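Local coordinates for protein telomerase reverse transcriptase (Candida tropicalis MYA-3404, PDB 6ZD1) that probably extends chromosome ends as a reverse transcriptase, adding simple telomeric repeats by copying a template within the enzyme's RNA component, at residues A[82-85]-A[86-90]; A[111-114]-A[115-119]; A[172-175]-A[176-179]. All coordinates share one frame; numbering follows the deposited sequence.

Contact 1: A[82-85]-A[86-90]; sequences VVEV and VLIIM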
ATOM      1  N   VAL A  82      20.671  -8.592 -10.632  1.00 74.98           N
ATOM      2  CA  VAL A  82      19.426  -9.355 -10.603  1.00 73.01           C
ATOM      3  C   VAL A  82      18.982  -9.688 -12.019  1.00 70.37           C
ATOM      4  O   VAL A  82      18.618 -10.830 -12.326  1.00 70.80           O
ATOM      5  CB  VAL A  82      18.334  -8.576  -9.849  1.00 75.61           C
ATOM      6  CG1 VAL A  82      16.998  -9.285  -9.985  1.00 67.87           C
ATOM      7  CG2 VAL A  82      18.705  -8.407  -8.387  1.00 74.76           C
ATOM      8  N   VAL A  83      19.008  -8.689 -12.906  1.00 69.72           N
ATOM      9  CA  VAL A  83      18.580  -8.909 -14.283  1.00 69.65           C
ATOM     10  C   VAL A  83      19.513  -9.888 -14.979  1.00 75.68           C
ATOM     11  O   VAL A  83      19.067 -10.785 -15.705  1.00 70.55           O
ATOM     12  CB  VAL A  83      18.493  -7.569 -15.034  1.00 67.11           C
ATOM     13  CG1 VAL A  83      18.272  -7.805 -16.523  1.00 66.24           C
ATOM     14  CG2 VAL A  83      17.377  -6.716 -14.459  1.00 69.76           C
ATOM     15  N   GLU A  84      20.821  -9.750 -14.747  1.00 76.04           N
ATOM     16  CA  GLU A  84      21.784 -10.617 -15.418  1.00 72.40           C
ATOM     17  C   GLU A  84      21.574 -12.076 -15.031  1.00 72.36           C
ATOM     18  O   GLU A  84      21.609 -12.962 -15.891  1.00 72.06           O
ATOM     19  CB  GLU A  84      23.210 -10.168 -15.091  1.00 75.13           C
ATOM     20  CG  GLU A  84      24.287 -10.896 -15.885  1.00 92.41           C
ATOM     21  CD  GLU A  84      25.687 -10.388 -15.588  1.00102.47           C
ATOM     22  OE1 GLU A  84      25.853  -9.634 -14.605  1.00104.80           O
ATOM     23  OE2 GLU A  84      26.622 -10.741 -16.339  1.00101.89           O
ATOM     24  N   VAL A  85      21.337 -12.344 -13.743  1.00 72.31           N
ATOM     25  CA  VAL A  85      21.086 -13.715 -13.302  1.00 70.79           C
ATOM     26  C   VAL A  85      19.841 -14.272 -13.981  1.00 67.49           C
ATOM     27  O   VAL A  85      19.837 -15.402 -14.479  1.00 66.28           O
ATOM     28  CB  VAL A  85      20.967 -13.781 -11.769  1.00 72.26           C
ATOM     29  CG1 VAL A  85      20.472 -15.153 -11.337  1.00 68.04           C
ATOM     30  CG2 VAL A  85      22.305 -13.481 -11.123  1.00 75.50           C
ATOM     31  N   VAL A  86      18.758 -13.492 -13.985  1.00 69.61           N
ATOM     32  CA  VAL A  86      17.502 -13.954 -14.572  1.00 66.17           C
ATOM     33  C   VAL A  86      17.684 -14.281 -16.051  1.00 65.03           C
ATOM     34  O   VAL A  86      17.275 -15.347 -16.523  1.00 63.04           O
ATOM     35  CB  VAL A  86      16.394 -12.909 -14.350  1.00 70.81           C
ATOM     36  CG1 VAL A  86      15.133 -13.307 -15.096  1.00 58.88           C
ATOM     37  CG2 VAL A  86      16.113 -12.760 -12.861  1.00 58.87           C
ATOM     38  N   LEU A  87      18.311 -13.372 -16.804  1.00 71.94           N
ATOM     39  CA  LEU A  87      18.472 -13.597 -18.239  1.00 64.28           C
ATOM     40  C   LEU A  87      19.434 -14.744 -18.526  1.00 69.73           C
ATOM     41  O   LEU A  87      19.273 -15.450 -19.528  1.00 65.39           O
ATOM     42  CB  LEU A  87      18.951 -12.317 -18.923  1.00 70.59           C
ATOM     43  CG  LEU A  87      17.979 -11.136 -18.860  1.00 84.00           C
ATOM     44  CD1 LEU A  87      18.501  -9.955 -19.669  1.00 65.34           C
ATOM     45  CD2 LEU A  87      16.594 -11.557 -19.339  1.00 73.06           C
ATOM     46  N   ILE A  88      20.426 -14.951 -17.658  1.00 67.00           N
ATOM     47  CA  ILE A  88      21.333 -16.080 -17.827  1.00 69.66           C
ATOM     48  C   ILE A  88      20.585 -17.394 -17.636  1.00 70.31           C
ATOM     49  O   ILE A  88      20.797 -18.358 -18.385  1.00 72.29           O
ATOM     50  CB  ILE A  88      22.527 -15.950 -16.860  1.00 74.89           C
ATOM     51  CG1 ILE A  88      23.530 -14.922 -17.393  1.00 74.34           C
ATOM     52  CG2 ILE A  88      23.197 -17.300 -16.632  1.00 70.45           C
ATOM     53  CD1 ILE A  88      24.710 -14.682 -16.478  1.00 74.54           C
ATOM     54  N   ILE A  89      19.694 -17.455 -16.642  1.00 64.75           N
ATOM     55  CA  ILE A  89      18.854 -18.640 -16.471  1.00 71.36           C
ATOM     56  C   ILE A  89      17.946 -18.820 -17.683  1.00 69.20           C
ATOM     57  O   ILE A  89      17.821 -19.923 -18.230  1.00 65.67           O
ATOM     58  CB  ILE A  89      18.041 -18.547 -15.168  1.00 69.78           C
ATOM     59  CG1 ILE A  89      18.956 -18.292 -13.969  1.00 63.98           C
ATOM     60  CG2 ILE A  89      17.259 -19.833 -14.945  1.00 57.04           C
ATOM     61  CD1 ILE A  89      19.619 -19.519 -13.436  1.00 70.94           C
HETATM   62  N   MSE A  90      17.305 -17.740 -18.120  1.00 66.86           N
HETATM   63  CA  MSE A  90      16.377 -17.799 -19.246  1.00 68.25           C
HETATM   64  C   MSE A  90      17.067 -18.242 -20.527  1.00 67.90           C
HETATM   65  O   MSE A  90      16.500 -19.001 -21.312  1.00 69.08           O
HETATM   66  CB  MSE A  90      15.706 -16.437 -19.461  1.00 70.87           C
HETATM   67  CG  MSE A  90      14.759 -16.028 -18.339  1.00 83.48           C
HETATM   68 SE   MSE A  90      13.383 -17.372 -17.998  1.00107.54          SE
HETATM   69  CE  MSE A  90      12.571 -17.398 -19.768  1.00 74.63           C
TER

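Contact 2: A[111-114]-A[115-119]; sequences RIVD and FLRLG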
ATOM      1  N   ARG A 111      10.846  -6.954 -21.889  1.00 64.28           N
ATOM      2  CA  ARG A 111       9.630  -7.068 -21.095  1.00 68.28           C
ATOM      3  C   ARG A 111       9.894  -7.813 -19.798  1.00 69.21           C
ATOM      4  O   ARG A 111       9.211  -7.571 -18.796  1.00 62.63           O
ATOM      5  CB  ARG A 111       8.529  -7.769 -21.892  1.00 71.57           C
ATOM      6  CG  ARG A 111       8.202  -7.142 -23.243  1.00 75.60           C
ATOM      7  CD  ARG A 111       7.438  -5.832 -23.114  1.00 74.37           C
ATOM      8  NE  ARG A 111       8.303  -4.721 -22.732  1.00 85.97           N
ATOM      9  CZ  ARG A 111       9.061  -4.037 -23.584  1.00 94.16           C
ATOM     10  NH1 ARG A 111       9.062  -4.351 -24.874  1.00 86.46           N
ATOM     11  NH2 ARG A 111       9.819  -3.040 -23.147  1.00 84.95           N
ATOM     12  N   ILE A 112      10.896  -8.696 -19.788  1.00 60.01           N
ATOM     13  CA  ILE A 112      11.279  -9.365 -18.549  1.00 60.64           C
ATOM     14  C   ILE A 112      11.895  -8.368 -17.576  1.00 62.15           C
ATOM     15  O   ILE A 112      11.632  -8.419 -16.368  1.00 56.50           O
ATOM     16  CB  ILE A 112      12.240 -10.531 -18.836  1.00 59.79           C
ATOM     17  CG1 ILE A 112      11.508 -11.674 -19.534  1.00 60.86           C
ATOM     18  CG2 ILE A 112      12.864 -11.039 -17.549  1.00 52.40           C
ATOM     19  CD1 ILE A 112      12.405 -12.860 -19.810  1.00 75.24           C
ATOM     20  N   VAL A 113      12.729  -7.451 -18.077  1.00 58.94           N
ATOM     21  CA  VAL A 113      13.301  -6.428 -17.207  1.00 54.81           C
ATOM     22  C   VAL A 113      12.203  -5.537 -16.643  1.00 60.32           C
ATOM     23  O   VAL A 113      12.204  -5.207 -15.450  1.00 65.34           O
ATOM     24  CB  VAL A 113      14.363  -5.608 -17.960  1.00 64.03           C
ATOM     25  CG1 VAL A 113      14.915  -4.513 -17.058  1.00 58.27           C
ATOM     26  CG2 VAL A 113      15.473  -6.515 -18.448  1.00 59.89           C
ATOM     27  N   ASP A 114      11.232  -5.155 -17.480  1.00 62.05           N
ATOM     28  CA  ASP A 114      10.102  -4.379 -16.980  1.00 59.04           C
ATOM     29  C   ASP A 114       9.344  -5.160 -15.916  1.00 56.56           C
ATOM     30  O   ASP A 114       8.929  -4.599 -14.896  1.00 66.57           O
ATOM     31  CB  ASP A 114       9.169  -3.997 -18.130  1.00 70.83           C
ATOM     32  CG  ASP A 114       9.761  -2.935 -19.043  1.00 80.53           C
ATOM     33  OD1 ASP A 114      10.831  -2.377 -18.711  1.00 79.15           O
ATOM     34  OD2 ASP A 114       9.150  -2.659 -20.096  1.00 71.60           O
ATOM     35  N   PHE A 115       9.166  -6.463 -16.135  1.00 57.68           N
ATOM     36  CA  PHE A 115       8.486  -7.302 -15.158  1.00 47.37           C
ATOM     37  C   PHE A 115       9.295  -7.428 -13.872  1.00 64.01           C
ATOM     38  O   PHE A 115       8.715  -7.510 -12.782  1.00 53.70           O
ATOM     39  CB  PHE A 115       8.213  -8.672 -15.776  1.00 55.71           C
ATOM     40  CG  PHE A 115       7.235  -9.507 -15.009  1.00 55.77           C
ATOM     41  CD1 PHE A 115       5.974  -9.024 -14.710  1.00 59.95           C
ATOM     42  CD2 PHE A 115       7.566 -10.797 -14.619  1.00 67.37           C
ATOM     43  CE1 PHE A 115       5.067  -9.800 -14.011  1.00 74.66           C
ATOM     44  CE2 PHE A 115       6.662 -11.582 -13.925  1.00 64.42           C
ATOM     45  CZ  PHE A 115       5.410 -11.082 -13.619  1.00 59.08           C
ATOM     46  N   LEU A 116      10.628  -7.423 -13.975  1.00 57.84           N
ATOM     47  CA  LEU A 116      11.469  -7.429 -12.784  1.00 52.42           C
ATOM     48  C   LEU A 116      11.493  -6.075 -12.086  1.00 54.89           C
ATOM     49  O   LEU A 116      11.771  -6.018 -10.884  1.00 54.60           O
ATOM     50  CB  LEU A 116      12.898  -7.852 -13.139  1.00 54.14           C
ATOM     51  CG  LEU A 116      13.092  -9.266 -13.693  1.00 53.00           C
ATOM     52  CD1 LEU A 116      14.548  -9.523 -14.060  1.00 56.84           C
ATOM     53  CD2 LEU A 116      12.601 -10.302 -12.700  1.00 64.31           C
ATOM     54  N   ARG A 117      11.205  -4.984 -12.802  1.00 55.41           N
ATOM     55  CA  ARG A 117      11.117  -3.689 -12.140  1.00 56.61           C
ATOM     56  C   ARG A 117       9.857  -3.568 -11.293  1.00 69.07           C
ATOM     57  O   ARG A 117       9.833  -2.769 -10.349  1.00 68.53           O
ATOM     58  CB  ARG A 117      11.177  -2.553 -13.167  1.00 65.96           C
ATOM     59  CG  ARG A 117      12.542  -1.880 -13.256  1.00 65.01           C
ATOM     60  CD  ARG A 117      12.479  -0.598 -14.053  1.00 78.33           C
ATOM     61  NE  ARG A 117      12.322  -0.870 -15.474  1.00 91.06           N
ATOM     62  CZ  ARG A 117      13.332  -0.937 -16.331  1.00 93.73           C
ATOM     63  NH1 ARG A 117      14.574  -0.741 -15.906  1.00 91.18           N
ATOM     64  NH2 ARG A 117      13.101  -1.193 -17.611  1.00 88.77           N
ATOM     65  N   LEU A 118       8.821  -4.343 -11.605  1.00 66.04           N
ATOM     66  CA  LEU A 118       7.648  -4.476 -10.751  1.00 58.92           C
ATOM     67  C   LEU A 118       7.779  -5.638  -9.775  1.00 65.49           C
ATOM     68  O   LEU A 118       6.774  -6.057  -9.188  1.00 67.67           O
ATOM     69  CB  LEU A 118       6.385  -4.636 -11.606  1.00 61.57           C
ATOM     70  CG  LEU A 118       6.137  -3.527 -12.632  1.00 69.12           C
ATOM     71  CD1 LEU A 118       4.894  -3.817 -13.462  1.00 66.51           C
ATOM     72  CD2 LEU A 118       6.026  -2.167 -11.954  1.00 50.63           C
ATOM     73  N   GLY A 119       8.985  -6.181  -9.613  1.00 70.64           N
ATOM     74  CA  GLY A 119       9.229  -7.276  -8.693  1.00 60.16           C
ATOM     75  C   GLY A 119       8.668  -8.609  -9.122  1.00 58.22           C
ATOM     76  O   GLY A 119       8.618  -9.534  -8.304  1.00 57.83           O
TER

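Contact 3: A[172-175]-A[176-179]; sequences VKNI and VRAF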
ATOM      1  N   VAL A 172       9.840 -16.986 -14.989  1.00 54.91           N
ATOM      2  CA  VAL A 172      10.500 -15.790 -14.470  1.00 55.71           C
ATOM      3  C   VAL A 172      10.204 -15.613 -12.987  1.00 49.27           C
ATOM      4  O   VAL A 172      11.111 -15.368 -12.185  1.00 59.62           O
ATOM      5  CB  VAL A 172      10.081 -14.550 -15.284  1.00 64.43           C
ATOM      6  CG1 VAL A 172      10.679 -13.284 -14.675  1.00 46.71           C
ATOM      7  CG2 VAL A 172      10.515 -14.699 -16.736  1.00 48.28           C
ATOM      8  N   LYS A 173       8.943 -15.794 -12.590  1.00 54.09           N
ATOM      9  CA  LYS A 173       8.569 -15.536 -11.204  1.00 59.93           C
ATOM     10  C   LYS A 173       9.211 -16.544 -10.257  1.00 59.83           C
ATOM     11  O   LYS A 173       9.709 -16.169  -9.189  1.00 70.46           O
ATOM     12  CB  LYS A 173       7.047 -15.547 -11.060  1.00 66.79           C
ATOM     13  CG  LYS A 173       6.553 -15.350  -9.636  1.00 63.33           C
ATOM     14  CD  LYS A 173       5.052 -15.545  -9.547  1.00 74.27           C
ATOM     15  CE  LYS A 173       4.307 -14.301  -9.977  1.00 77.79           C
ATOM     16  NZ  LYS A 173       4.477 -13.220  -8.970  1.00 96.00           N
ATOM     17  N   ASN A 174       9.224 -17.826 -10.630  1.00 64.69           N
ATOM     18  CA  ASN A 174       9.823 -18.825  -9.750  1.00 70.78           C
ATOM     19  C   ASN A 174      11.325 -18.627  -9.617  1.00 63.07           C
ATOM     20  O   ASN A 174      11.888 -18.894  -8.550  1.00 62.32           O
ATOM     21  CB  ASN A 174       9.514 -20.234 -10.246  1.00 58.08           C
ATOM     22  CG  ASN A 174       8.054 -20.592 -10.079  1.00 64.20           C
ATOM     23  OD1 ASN A 174       7.326 -19.929  -9.343  1.00 65.84           O
ATOM     24  ND2 ASN A 174       7.619 -21.645 -10.759  1.00 74.03           N
ATOM     25  N   ILE A 175      11.990 -18.176 -10.682  1.00 69.63           N
ATOM     26  CA  ILE A 175      13.410 -17.857 -10.580  1.00 63.04           C
ATOM     27  C   ILE A 175      13.635 -16.781  -9.528  1.00 63.81           C
ATOM     28  O   ILE A 175      14.528 -16.900  -8.678  1.00 58.05           O
ATOM     29  CB  ILE A 175      13.953 -17.427 -11.955  1.00 62.00           C
ATOM     30  CG1 ILE A 175      13.967 -18.624 -12.905  1.00 55.97           C
ATOM     31  CG2 ILE A 175      15.334 -16.802 -11.816  1.00 54.51           C
ATOM     32  CD1 ILE A 175      14.089 -18.237 -14.354  1.00 61.54           C
ATOM     33  N   VAL A 176      12.800 -15.739  -9.539  1.00 53.29           N
ATOM     34  CA  VAL A 176      12.901 -14.688  -8.530  1.00 59.37           C
ATOM     35  C   VAL A 176      12.634 -15.261  -7.146  1.00 61.14           C
ATOM     36  O   VAL A 176      13.362 -14.983  -6.185  1.00 56.90           O
ATOM     37  CB  VAL A 176      11.931 -13.537  -8.850  1.00 51.66           C
ATOM     38  CG1 VAL A 176      11.930 -12.522  -7.718  1.00 48.92           C
ATOM     39  CG2 VAL A 176      12.305 -12.878 -10.167  1.00 55.35           C
ATOM     40  N   ARG A 177      11.588 -16.084  -7.027  1.00 54.16           N
ATOM     41  CA  ARG A 177      11.275 -16.677  -5.735  1.00 63.94           C
ATOM     42  C   ARG A 177      12.358 -17.648  -5.295  1.00 51.28           C
ATOM     43  O   ARG A 177      12.578 -17.827  -4.093  1.00 67.29           O
ATOM     44  CB  ARG A 177       9.918 -17.383  -5.795  1.00 68.69           C
ATOM     45  CG  ARG A 177       8.728 -16.451  -5.985  1.00 61.33           C
ATOM     46  CD  ARG A 177       7.419 -17.229  -5.972  1.00 85.68           C
ATOM     47  NE  ARG A 177       7.275 -18.032  -4.761  1.00102.69           N
ATOM     48  CZ  ARG A 177       6.646 -17.627  -3.661  1.00105.16           C
ATOM     49  NH1 ARG A 177       6.091 -16.423  -3.618  1.00116.94           N
ATOM     50  NH2 ARG A 177       6.569 -18.427  -2.605  1.00 94.52           N
ATOM     51  N   ALA A 178      13.065 -18.257  -6.251  1.00 54.86           N
ATOM     52  CA  ALA A 178      14.097 -19.229  -5.909  1.00 56.84           C
ATOM     53  C   ALA A 178      15.290 -18.566  -5.232  1.00 64.46           C
ATOM     54  O   ALA A 178      15.898 -19.148  -4.327  1.00 57.99           O
ATOM     55  CB  ALA A 178      14.544 -19.979  -7.163  1.00 50.54           C
ATOM     56  N   PHE A 179      15.647 -17.355  -5.657  1.00 50.94           N
ATOM     57  CA  PHE A 179      16.883 -16.733  -5.209  1.00 57.46           C
ATOM     58  C   PHE A 179      16.692 -15.561  -4.263  1.00 62.12           C
ATOM     59  O   PHE A 179      17.554 -15.334  -3.411  1.00 60.90           O
ATOM     60  CB  PHE A 179      17.711 -16.266  -6.415  1.00 61.77           C
ATOM     61  CG  PHE A 179      18.250 -17.393  -7.256  1.00 59.81           C
ATOM     62  CD1 PHE A 179      19.365 -18.107  -6.847  1.00 67.75           C
ATOM     63  CD2 PHE A 179      17.644 -17.739  -8.451  1.00 62.89           C
ATOM     64  CE1 PHE A 179      19.861 -19.144  -7.612  1.00 70.16           C
ATOM     65  CE2 PHE A 179      18.138 -18.777  -9.223  1.00 60.87           C
ATOM     66  CZ  PHE A 179      19.246 -19.477  -8.803  1.00 58.54           C
TER

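Contact 1: A[82-85]-A[86-90]
V82, V83, E84 and V85 each accept a backbone hydrogen bond from the residue four places on, from V86 N to I89 N, as in a regular alpha-helix; L87 N to V83 O spans 2.9 Å and is nearly straight at the hydrogen (169°). Over this ladder the side chains pair one turn apart. V83 and L87 lie alongside each other and point the same way, V83 CG1 meeting L87 CD1 at 3.8 Å. The valine methyl reaches its partner because CG1 is anti to the backbone N (chi1 171°), the side of the carbonyl carbon. E84 and I88 repeat the pattern with aliphatic parts alone: E84 CG rests 3.9 Å from I88 CD1, while the extended chain carries the carboxylate beyond, where it makes a weak, long ion pair with R81. The glutamate thus suits a border position, aliphatic near the backbone and charged at its end. V85 CG1 and I89 CG1 are looser partners at 4.4 Å. Valine and isoleucine, short and apolar, suit packing against neighbouring helices. Around helix 79-93, V85, I88 and I89 pack on helix 53-60, V83, V86 and L87 on helix 104-117, and I89 and the selenomethionine M90 on helix 158-179.

Contact 2: A[111-114]-A[115-119]
R117 lays its guanidinium across V113, with V113 CG1 over one face and 3.8 Å from R117 NH2, while the edge of the same group turns to D114. There R117 NH2 gives a hydrogen bond of 2.8 Å to D114 OD1, part of a salt bridge, although the carboxylate and guanidinium planes stand 49° apart. A bend at chi3 (-73°) turns the arginine back toward the preceding turn. R111 NH2 donates a hydrogen bond of 3.1 Å to the other carboxylate oxygen, D114 OD2, a second salt bridge, meeting it in its own plane but above the carboxylate's. R111, D114 and R117 thus form a salt-bridge network in which the single negative charge probably eases repulsion between the arginines, R111 NH2 and R117 NH2 being 6.7 Å apart. Elsewhere, I112 and L116 run side by side, I112 CG2 4.2 Å from L116 CD1; apolar side chains suit this side, which faces V86 of helix 79-93 and F168 and V176 of helix 158-179. F115 meets F168 edge-to-face. G119, whose positive phi (72°) is easy without a side chain, closes the helix, G119 N bonding weakly to L116 O at 3.1 Å. With A120 N to F115 O, this is a Schellman motif.

Contact 3: A[172-175]-A[176-179]
The F179 ring turns an edge, not a face, to the preceding turn of the helix: I175 O lies near the ring plane, 3.2 Å from F179 CD2. With CG beside its own backbone N (chi1 -68°), the phenylalanine swings back along the helix, and CD2 also comes to 4.2 Å from I175 CG2. Isoleucine and ring therefore lie side by side and point the same way. The same I175 O takes a hydrogen bond from F179 N at 3.3 Å and a weak one from A178 N, so two N-H groups and an aromatic edge gather about one carbonyl. An aromatic residue suits this buried place, where the side chain also packs on L61.

These residues form the last two turns of helix 158-179, part of the helical bundle of the telomerase RNA-binding domain. F179 is the final helical residue, and its backbone pairs with H198, while R177 O accepts a hydrogen bond from H198 NE2. Earlier bonds follow the alpha-helical pattern; R177 N bonds to K173 O at 2.9 Å.

On the outer flank, R177 CG packs 3.4 Å from K173 O, and the aliphatic parts of K173 and R177 run near each other, K173 CG being 4.2 Å from R177 CD. Their charged ends diverge, leaving K173 NZ 6.4 Å from R177 NH1; the lysine nitrogen instead hydrogen-bonds to A120 O, just past the end of helix 104-117. A178 has only a methyl, which sits 3.2 Å from N174 O and touches I3 near the N terminus. On the inward side the branched V172 and V176 press on L116 of helix 104-117, and I175 fits against I89 and M90 of helix 79-93.

The three contacts lie on three helices of one RNA-binding domain, and each pair touches through apolar side chains. Contacts 1 and 2 meet where V83 CG1 approaches V113 CG2 at 3.6 Å; contacts 1 and 3 where I89 CG2 meets I175 CD1, also at 3.6 Å; contacts 2 and 3 through L116 and V176. Inward faces join a common core, but contact 1 has no fully exposed residue, whereas R117 in contact 2 and R177 and A178 in contact 3 are exposed. Contact 1 is aliphatic except for one glutamate, contact 2 carries a salt-bridge network, and contact 3 sets two like charges apart. Contact 1 lies within its helix, whereas contacts 2 and 3 reach helix ends.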